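Long-range contacts in molybdopterin converting factor, subunit 1 (Pyrococcus furiosus, PDB 1VJK), which probably serves as the small, ubiquitin-like sulfur-carrier subunit (MoaD type) of molybdopterin synthase in molybdenum cofactor biosynthesis: residues E29-L33 with E45-H50; A37-I43 with V77-L83. One frame throughout, in Å; residues are numbered along the deposited sequence.

Overall arrangement
Both contacts draw on the same helix, 39-49, and together they illustrate how a beta-grasp (ubiquitin-like) fold holds one helix against its mixed sheet. Interaction 1 fixes the C-terminal half of the helix to strand 28-33, at one edge of the sheet; interaction 2 ties its N-terminal end to the loop that runs between strands 69-72 and 88-92. Their centres lie about 13 Å apart, and their segments alternate along the chain. They meet in the hydrophobic core: Leu33 CD1 lies 3.7 Å from Leu83 CD1 and 4.0 Å from Leu42 CB, while Ile31 CD1 approaches Leu42 CD1 to 3.9 Å. Polar networks at each end of the helix complement this shared apolar centre.

Interaction 1 (E29-L33 with E45-H50); sequences EEIEL and EIKKRH
Strand 29-33 is extended throughout, and helix 45-49 crosses it with axes 10.9 Å apart at closest approach and an angle of 117° between their N-to-C directions. This is the helix-on-sheet packing of the beta-grasp fold, here at an outermost strand of the sheet. The nearest CA atoms are those of Ile31 and Glu45, 8.3 Å apart. His50, with phi/psi near -134/91, is the first residue to leave the helical conformation, although its N still bonds to Ile46 O (2.9 Å). Within the sheet, strand 10-16 pairs antiparallel with 29-33, and its Val14 touches Ile31. Glu29 and Ile31 both direct their CA-to-CB bonds toward the helix. Ile31, in the mt rotamer, places CD1 4.0 Å from Ile46 CG1 and CG2 3.7 Å from Glu45 CG; Leu33 CD2 reaches to 4.2 Å from Glu45 CB. Polar groups close the outer margin over this apolar layer. The extended Arg49 lays one guanidinium face over Ile31, with NH1 3.8 Å from CG1, and joins two carboxylates in a salt-bridge network: NE to Glu45 OE2 (2.9 Å), one turn back, and NH1 to Glu29 OE1 (3.0 Å). With Glu29 at chi1 p (90°), chi2 t and His50 at chi1 m, chi2 -60°, Glu29 OE2, which also meets the Tyr16 hydroxyl, lies near the imidazole plane and accepts a hydrogen bond from His50 NE2 at 2.7 Å.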
ATOM      1  N   GLU A  29       3.766  -9.168  -1.673  1.00  9.61           N
ATOM      2  CA  GLU A  29       5.175  -8.902  -1.882  1.00  9.51           C
ATOM      3  C   GLU A  29       5.765  -8.210  -0.686  1.00  9.57           C
ATOM      4  O   GLU A  29       5.084  -7.419  -0.022  1.00 10.47           O
ATOM      5  CB  GLU A  29       5.503  -8.184  -3.234  1.00 18.29           C
ATOM      6  CG  GLU A  29       5.512  -6.677  -3.185  1.00 19.47           C
ATOM      7  CD  GLU A  29       5.758  -6.023  -4.548  1.00 17.38           C
ATOM      8  OE1 GLU A  29       6.873  -6.172  -5.175  1.00 17.27           O
ATOM      9  OE2 GLU A  29       4.847  -5.300  -4.923  1.00 15.78           O
ATOM     10  N   GLU A  30       7.010  -8.519  -0.389  1.00 10.46           N
ATOM     11  CA  GLU A  30       7.754  -7.852   0.651  1.00  8.15           C
ATOM     12  C   GLU A  30       8.444  -6.650   0.085  1.00 10.02           C
ATOM     13  O   GLU A  30       9.160  -6.757  -0.934  1.00 12.23           O
ATOM     14  CB  GLU A  30       8.778  -8.794   1.273  1.00 11.89           C
ATOM     15  CG  GLU A  30       8.177 -10.051   1.863  1.00 14.52           C
ATOM     16  CD  GLU A  30       9.216 -10.947   2.519  1.00 18.67           C
ATOM     17  OE1 GLU A  30      10.162 -11.444   1.818  1.00 22.04           O
ATOM     18  OE2 GLU A  30       9.097 -11.174   3.746  1.00 24.99           O
ATOM     19  N   ILE A  31       8.298  -5.510   0.737  1.00  8.11           N
ATOM     20  CA  ILE A  31       8.918  -4.292   0.275  1.00  8.94           C
ATOM     21  C   ILE A  31       9.805  -3.714   1.366  1.00  9.61           C
ATOM     22  O   ILE A  31       9.336  -3.356   2.464  1.00 10.15           O
ATOM     23  CB  ILE A  31       7.857  -3.263  -0.187  1.00  9.77           C
ATOM     24  CG1 ILE A  31       7.031  -3.853  -1.344  1.00  8.27           C
ATOM     25  CG2 ILE A  31       8.574  -1.987  -0.678  1.00 10.76           C
ATOM     26  CD1 ILE A  31       6.124  -2.893  -2.071  1.00  9.70           C
ATOM     27  N   GLU A  32      11.095  -3.651   1.081  1.00  8.73           N
ATOM     28  CA  GLU A  32      12.072  -3.046   1.978  1.00  8.64           C
ATOM     29  C   GLU A  32      12.104  -1.539   1.731  1.00  9.55           C
ATOM     30  O   GLU A  32      12.232  -1.088   0.590  1.00 12.64           O
ATOM     31  CB  GLU A  32      13.445  -3.664   1.749  1.00  8.46           C
ATOM     32  CG  GLU A  32      13.528  -5.156   2.124  1.00  9.17           C
ATOM     33  CD  GLU A  32      14.913  -5.784   1.937  1.00  9.86           C
ATOM     34  OE1 GLU A  32      15.913  -5.061   1.755  1.00  9.76           O
ATOM     35  OE2 GLU A  32      15.036  -7.039   2.018  1.00 11.83           O
ATOM     36  N   LEU A  33      11.965  -0.773   2.811  1.00  9.34           N
ATOM     37  CA  LEU A  33      11.888   0.669   2.756  1.00 11.38           C
ATOM     38  C   LEU A  33      12.951   1.258   3.663  1.00 12.09           C
ATOM     39  O   LEU A  33      13.350   0.617   4.624  1.00 12.32           O
ATOM     40  CB  LEU A  33      10.493   1.143   3.214  1.00 11.36           C
ATOM     41  CG  LEU A  33       9.343   0.706   2.321  1.00 12.57           C
ATOM     42  CD1 LEU A  33       8.014   0.988   3.033  1.00 16.38           C
ATOM     43  CD2 LEU A  33       9.454   1.468   0.994  1.00 16.17           C
ATOM     44  N   GLU A  45       6.488   3.738  -3.690  1.00  7.79           N
ATOM     45  CA  GLU A  45       7.275   2.588  -4.094  1.00  7.03           C
ATOM     46  C   GLU A  45       6.419   1.572  -4.850  1.00  8.01           C
ATOM     47  O   GLU A  45       6.909   0.976  -5.816  1.00  7.40           O
ATOM     48  CB  GLU A  45       7.968   1.945  -2.877  1.00  8.79           C
ATOM     49  CG  GLU A  45       8.771   0.670  -3.187  1.00  8.00           C
ATOM     50  CD  GLU A  45      10.024   0.888  -4.026  1.00 12.82           C
ATOM     51  OE1 GLU A  45      10.499   2.033  -4.140  1.00 14.31           O
ATOM     52  OE2 GLU A  45      10.559  -0.106  -4.572  1.00 13.66           O
ATOM     53  N   ILE A  46       5.149   1.373  -4.448  1.00  8.16           N
ATOM     54  CA  ILE A  46       4.260   0.475  -5.198  1.00  6.89           C
ATOM     55  C   ILE A  46       4.115   0.972  -6.637  1.00  7.57           C
ATOM     56  O   ILE A  46       4.226   0.174  -7.592  1.00  8.03           O
ATOM     57  CB  ILE A  46       2.903   0.355  -4.487  1.00  5.62           C
ATOM     58  CG1 ILE A  46       3.093  -0.473  -3.205  1.00  8.60           C
ATOM     59  CG2 ILE A  46       1.883  -0.281  -5.396  1.00  8.71           C
ATOM     60  CD1 ILE A  46       1.935  -0.398  -2.257  1.00 11.46           C
ATOM     61  N   LYS A  47       3.921   2.279  -6.785  1.00  7.56           N
ATOM     62  CA  LYS A  47       3.799   2.894  -8.111  1.00  7.86           C
ATOM     63  C   LYS A  47       5.086   2.763  -8.939  1.00  9.12           C
ATOM     64  O   LYS A  47       5.019   2.591 -10.178  1.00 10.55           O
ATOM     65  CB  LYS A  47       3.394   4.359  -7.981  1.00  7.85           C
ATOM     66  CG  LYS A  47       2.042   4.543  -7.398  1.00 10.48           C
ATOM     67  CD  LYS A  47       1.770   6.048  -7.220  1.00 12.20           C
ATOM     68  CE  LYS A  47       0.425   6.302  -6.628  1.00 14.39           C
ATOM     69  NZ  LYS A  47       0.393   7.741  -6.185  1.00 20.08           N
ATOM     70  N   LYS A  48       6.237   2.831  -8.277  1.00  8.48           N
ATOM     71  CA  LYS A  48       7.516   2.687  -8.952  1.00 10.79           C
ATOM     72  C   LYS A  48       7.724   1.254  -9.432  1.00  9.40           C
ATOM     73  O   LYS A  48       8.271   1.032 -10.523  1.00 12.40           O
ATOM     74  CB  LYS A  48       8.648   3.097  -8.006  1.00 12.02           C
ATOM     75  CG  LYS A  48      10.035   3.013  -8.618  1.00 15.13           C
ATOM     76  CD  LYS A  48      11.101   3.529  -7.647  1.00 17.94           C
ATOM     77  CE  LYS A  48      12.464   3.510  -8.310  1.00 23.36           C
ATOM     78  NZ  LYS A  48      12.934   2.099  -8.518  1.00 27.66           N
ATOM     79  N   ARG A  49       7.320   0.270  -8.632  1.00  7.33           N
ATOM     80  CA  ARG A  49       7.502  -1.123  -9.003  1.00  7.36           C
ATOM     81  C   ARG A  49       6.501  -1.578 -10.055  1.00  8.69           C
ATOM     82  O   ARG A  49       6.775  -2.473 -10.852  1.00  9.70           O
ATOM     83  CB  ARG A  49       7.335  -2.006  -7.777  1.00  7.88           C
ATOM     84  CG  ARG A  49       8.441  -1.876  -6.814  1.00  9.33           C
ATOM     85  CD  ARG A  49       8.323  -2.872  -5.711  1.00 10.96           C
ATOM     86  NE  ARG A  49       9.452  -2.752  -4.776  1.00 11.65           N
ATOM     87  CZ  ARG A  49       9.940  -3.758  -4.048  1.00  8.42           C
ATOM     88  NH1 ARG A  49       9.391  -4.968  -4.096  1.00 12.25           N
ATOM     89  NH2 ARG A  49      10.947  -3.513  -3.241  1.00 10.84           N
ATOM     90  N   HIS A  50       5.307  -1.008  -9.987  1.00  8.04           N
ATOM     91  CA  HIS A  50       4.184  -1.473 -10.791  1.00  7.19           C
ATOM     92  C   HIS A  50       3.503  -0.279 -11.407  1.00  8.23           C
ATOM     93  O   HIS A  50       2.555   0.297 -10.817  1.00  8.76           O
ATOM     94  CB  HIS A  50       3.181  -2.243  -9.916  1.00 10.02           C
ATOM     95  CG  HIS A  50       3.811  -3.309  -9.085  1.00  9.75           C
ATOM     96  ND1 HIS A  50       4.507  -4.381  -9.622  1.00 12.68           N
ATOM     97  CD2 HIS A  50       3.878  -3.450  -7.744  1.00 10.43           C
ATOM     98  CE1 HIS A  50       4.952  -5.143  -8.634  1.00 14.41           C
ATOM     99  NE2 HIS A  50       4.572  -4.609  -7.490  1.00 11.78           N
TER

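Interaction 2 (A37-I43 with V77-L83); sequences ARVRDLI and VSWDEEL
The N-terminal end of the beta-grasp helix 39-49 docks on the irregular segment 77-83, in the loop between strands 69-72 and 88-92. Ala37 (-57/142) and Arg38 (-114/166) have open, non-helical backbones, Arg38 is the N-cap, and residues 39-43 are helical; opposite them a type I turn spans Ser78 to Glu81. Arg38 and Glu82 form a single backbone bridge (CA-CA 4.3 Å), flanked by hydrogen bonds from Leu83 N to Ala37 O and Val39 N to Glu81 O, both 2.9 Å. A third, Arg40 N to Trp79 O, also 2.9 Å, extends the series into the first helical turn. Val39, the central knob, sits in a hollow lined by Val77 (CG2-CG2 3.8 Å), Trp79 (CG1-CD1 4.0 Å), the CB of Glu81 and Leu83 (CG2-CD2 4.0 Å). Leu83 answers by pressing CD1 to 3.8 Å from Leu42 CB. Ile43 CD1 rests 3.9 Å from Trp79 CD1, while the indole NE1 bonds to Gly59 O. Arg40, bent by p values at chi1 and chi3, lays a guanidinium face over Trp79 CB and forms a salt bridge to Asp80, NE to OD1 and NH2 to OD2, both 2.8 Å; Arg38 NH1 makes another to OD1 at 2.9 Å. The Val39 and Arg40 amides thus find acceptors in the loop, Arg38 N turns to Asp41 OD2 (2.8 Å), and Asp80 holds two like-charged arginines together through one carboxylate.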
ATOM      1  N   ALA A  37      10.389   5.378   6.907  1.00  9.83           N
ATOM      2  CA  ALA A  37       9.373   5.318   5.872  1.00  8.36           C
ATOM      3  C   ALA A  37       7.986   5.458   6.422  1.00  8.18           C
ATOM      4  O   ALA A  37       7.649   4.908   7.484  1.00  9.72           O
ATOM      5  CB  ALA A  37       9.482   3.992   5.087  1.00 10.08           C
ATOM      6  N   ARG A  38       7.172   6.178   5.653  1.00  6.91           N
ATOM      7  CA  ARG A  38       5.776   6.411   5.969  1.00  6.25           C
ATOM      8  C   ARG A  38       4.873   5.726   4.946  1.00  6.53           C
ATOM      9  O   ARG A  38       5.313   5.328   3.855  1.00  7.65           O
ATOM     10  CB  ARG A  38       5.487   7.905   5.939  1.00  7.32           C
ATOM     11  CG  ARG A  38       6.219   8.680   6.996  1.00  7.48           C
ATOM     12  CD  ARG A  38       5.968  10.163   6.875  1.00  7.01           C
ATOM     13  NE  ARG A  38       6.851  10.893   7.773  1.00  7.75           N
ATOM     14  CZ  ARG A  38       6.761  12.193   7.992  1.00  5.69           C
ATOM     15  NH1 ARG A  38       5.820  12.879   7.344  1.00  6.79           N
ATOM     16  NH2 ARG A  38       7.605  12.788   8.823  1.00  6.73           N
ATOM     17  N   VAL A  39       3.586   5.617   5.253  1.00  7.59           N
ATOM     18  CA  VAL A  39       2.622   5.067   4.299  1.00  8.27           C
ATOM     19  C   VAL A  39       2.744   5.724   2.910  1.00  7.47           C
ATOM     20  O   VAL A  39       2.759   5.027   1.872  1.00  8.26           O
ATOM     21  CB  VAL A  39       1.187   5.154   4.862  1.00  9.54           C
ATOM     22  CG1 VAL A  39       0.116   4.951   3.786  1.00 11.79           C
ATOM     23  CG2 VAL A  39       1.016   4.151   6.002  1.00 10.64           C
ATOM     24  N   ARG A  40       2.871   7.058   2.864  1.00  7.56           N
ATOM     25  CA  ARG A  40       2.983   7.712   1.559  1.00  6.87           C
ATOM     26  C   ARG A  40       4.222   7.233   0.758  1.00  7.52           C
ATOM     27  O   ARG A  40       4.178   7.168  -0.481  1.00  7.60           O
ATOM     28  CB  ARG A  40       2.962   9.244   1.711  1.00  7.01           C
ATOM     29  CG  ARG A  40       4.173   9.828   2.424  1.00  6.68           C
ATOM     30  CD  ARG A  40       4.185  11.353   2.359  1.00  7.86           C
ATOM     31  NE  ARG A  40       3.065  12.003   3.080  1.00  7.07           N
ATOM     32  CZ  ARG A  40       1.993  12.534   2.509  1.00  7.03           C
ATOM     33  NH1 ARG A  40       1.805  12.499   1.185  1.00  8.83           N
ATOM     34  NH2 ARG A  40       1.091  13.139   3.289  1.00  8.62           N
ATOM     35  N   ASP A  41       5.312   6.908   1.463  1.00  7.45           N
ATOM     36  CA  ASP A  41       6.533   6.428   0.778  1.00  6.77           C
ATOM     37  C   ASP A  41       6.297   5.055   0.224  1.00 10.11           C
ATOM     38  O   ASP A  41       6.766   4.747  -0.880  1.00  8.59           O
ATOM     39  CB  ASP A  41       7.734   6.412   1.720  1.00  7.16           C
ATOM     40  CG  ASP A  41       7.956   7.757   2.414  1.00  8.07           C
ATOM     41  OD1 ASP A  41       7.939   8.809   1.760  1.00  8.24           O
ATOM     42  OD2 ASP A  41       8.176   7.789   3.641  1.00 11.04           O
ATOM     43  N   LEU A  42       5.565   4.232   0.955  1.00  7.40           N
ATOM     44  CA  LEU A  42       5.219   2.903   0.452  1.00  7.10           C
ATOM     45  C   LEU A  42       4.338   2.988  -0.800  1.00  8.12           C
ATOM     46  O   LEU A  42       4.588   2.263  -1.780  1.00  8.17           O
ATOM     47  CB  LEU A  42       4.508   2.106   1.543  1.00  8.58           C
ATOM     48  CG  LEU A  42       3.943   0.756   1.104  1.00  8.82           C
ATOM     49  CD1 LEU A  42       5.073  -0.197   0.561  1.00  9.87           C
ATOM     50  CD2 LEU A  42       3.154   0.123   2.253  1.00 11.17           C
ATOM     51  N   ILE A  43       3.359   3.892  -0.800  1.00  8.03           N
ATOM     52  CA  ILE A  43       2.518   4.076  -1.975  1.00  8.12           C
ATOM     53  C   ILE A  43       3.373   4.474  -3.175  1.00  8.50           C
ATOM     54  O   ILE A  43       3.194   3.932  -4.296  1.00  8.93           O
ATOM     55  CB  ILE A  43       1.425   5.110  -1.685  1.00  8.24           C
ATOM     56  CG1 ILE A  43       0.427   4.512  -0.705  1.00 11.45           C
ATOM     57  CG2 ILE A  43       0.723   5.555  -3.000  1.00  9.08           C
ATOM     58  CD1 ILE A  43      -0.623   5.520  -0.138  1.00 11.28           C
ATOM     59  N   VAL A  77      -5.168   4.264   8.390  1.00 12.43           N
ATOM     60  CA  VAL A  77      -4.190   5.195   8.953  1.00 14.58           C
ATOM     61  C   VAL A  77      -3.950   6.363   8.001  1.00 11.55           C
ATOM     62  O   VAL A  77      -4.391   6.355   6.842  1.00 16.58           O
ATOM     63  CB  VAL A  77      -2.828   4.515   9.238  1.00 16.48           C
ATOM     64  CG1 VAL A  77      -2.944   3.427  10.306  1.00 15.57           C
ATOM     65  CG2 VAL A  77      -2.252   3.955   7.950  1.00 14.80           C
ATOM     66  N   SER A  78      -3.226   7.369   8.500  1.00 12.64           N
ATOM     67  CA  SER A  78      -2.897   8.519   7.683  1.00 12.94           C
ATOM     68  C   SER A  78      -1.727   8.211   6.732  1.00 11.98           C
ATOM     69  O   SER A  78      -0.985   7.228   6.918  1.00 13.10           O
ATOM     70  CB  SER A  78      -2.556   9.701   8.568  1.00 16.44           C
ATOM     71  OG  SER A  78      -1.215   9.651   8.946  1.00 17.81           O
ATOM     72  N   TRP A  79      -1.555   9.061   5.725  1.00  9.66           N
ATOM     73  CA  TRP A  79      -0.416   8.881   4.821  1.00  9.21           C
ATOM     74  C   TRP A  79       0.915   9.134   5.498  1.00 10.25           C
ATOM     75  O   TRP A  79       1.942   8.688   5.025  1.00  9.56           O
ATOM     76  CB  TRP A  79      -0.521   9.767   3.587  1.00 10.58           C
ATOM     77  CG  TRP A  79      -1.492   9.259   2.532  1.00 13.28           C
ATOM     78  CD1 TRP A  79      -2.077   8.023   2.485  1.00 15.22           C
ATOM     79  CD2 TRP A  79      -1.971   9.970   1.388  1.00 19.47           C
ATOM     80  NE1 TRP A  79      -2.886   7.922   1.375  1.00 15.77           N
ATOM     81  CE2 TRP A  79      -2.841   9.103   0.684  1.00 18.65           C
ATOM     82  CE3 TRP A  79      -1.753  11.258   0.878  1.00 23.51           C
ATOM     83  CZ2 TRP A  79      -3.496   9.485  -0.496  1.00 22.30           C
ATOM     84  CZ3 TRP A  79      -2.411  11.638  -0.304  1.00 25.91           C
ATOM     85  CH2 TRP A  79      -3.270  10.751  -0.969  1.00 24.58           C
ATOM     86  N   ASP A  80       0.913   9.846   6.617  1.00  8.27           N
ATOM     87  CA  ASP A  80       2.158  10.126   7.307  1.00  6.98           C
ATOM     88  C   ASP A  80       2.448   9.179   8.447  1.00  6.30           C
ATOM     89  O   ASP A  80       3.443   9.328   9.149  1.00  9.59           O
ATOM     90  CB  ASP A  80       2.250  11.597   7.698  1.00  7.08           C
ATOM     91  CG  ASP A  80       2.342  12.456   6.493  1.00  9.64           C
ATOM     92  OD1 ASP A  80       3.404  12.374   5.819  1.00  8.90           O
ATOM     93  OD2 ASP A  80       1.385  13.170   6.102  1.00 11.22           O
ATOM     94  N   GLU A  81       1.626   8.125   8.553  1.00  8.87           N
ATOM     95  CA  GLU A  81       1.851   7.086   9.551  1.00  9.60           C
ATOM     96  C   GLU A  81       3.188   6.411   9.282  1.00  8.41           C
ATOM     97  O   GLU A  81       3.462   6.000   8.141  1.00  9.40           O
ATOM     98  CB  GLU A  81       0.708   6.071   9.485  1.00 11.65           C
ATOM     99  CG  GLU A  81       0.817   4.942  10.488  1.00 13.02           C
ATOM    100  CD  GLU A  81       0.344   5.307  11.885  1.00 19.78           C
ATOM    101  OE1 GLU A  81      -0.167   6.440  12.105  1.00 20.41           O
ATOM    102  OE2 GLU A  81       0.502   4.444  12.782  1.00 21.62           O
ATOM    103  N   GLU A  82       4.005   6.293  10.319  1.00 10.63           N
ATOM    104  CA  GLU A  82       5.316   5.690  10.200  1.00 10.30           C
ATOM    105  C   GLU A  82       5.183   4.167  10.188  1.00 10.07           C
ATOM    106  O   GLU A  82       4.519   3.589  11.053  1.00 12.57           O
ATOM    107  CB  GLU A  82       6.272   6.240  11.289  1.00 16.39           C
ATOM    108  CG  GLU A  82       6.564   7.739  11.010  1.00 22.09           C
ATOM    109  CD  GLU A  82       6.985   8.595  12.206  1.00 26.57           C
ATOM    110  OE1 GLU A  82       7.505   8.038  13.198  1.00 28.17           O
ATOM    111  OE2 GLU A  82       6.810   9.857  12.127  1.00 23.77           O
ATOM    112  N   LEU A  83       5.783   3.533   9.178  1.00  9.63           N
ATOM    113  CA  LEU A  83       5.789   2.073   9.090  1.00 10.02           C
ATOM    114  C   LEU A  83       6.839   1.447   9.984  1.00 11.14           C
ATOM    115  O   LEU A  83       7.893   2.034  10.225  1.00 10.65           O
ATOM    116  CB  LEU A  83       6.014   1.676   7.646  1.00  9.64           C
ATOM    117  CG  LEU A  83       4.856   2.095   6.729  1.00 10.20           C
ATOM    118  CD1 LEU A  83       5.274   2.006   5.267  1.00 12.41           C
ATOM    119  CD2 LEU A  83       3.621   1.231   6.981  1.00 13.76           C
TER
HETATM  120  O   HOH W   1       9.038   4.525   9.903  1.00 21.72           O
HETATM  121  O   HOH W   2       8.768  11.727  11.464  1.00 28.99           O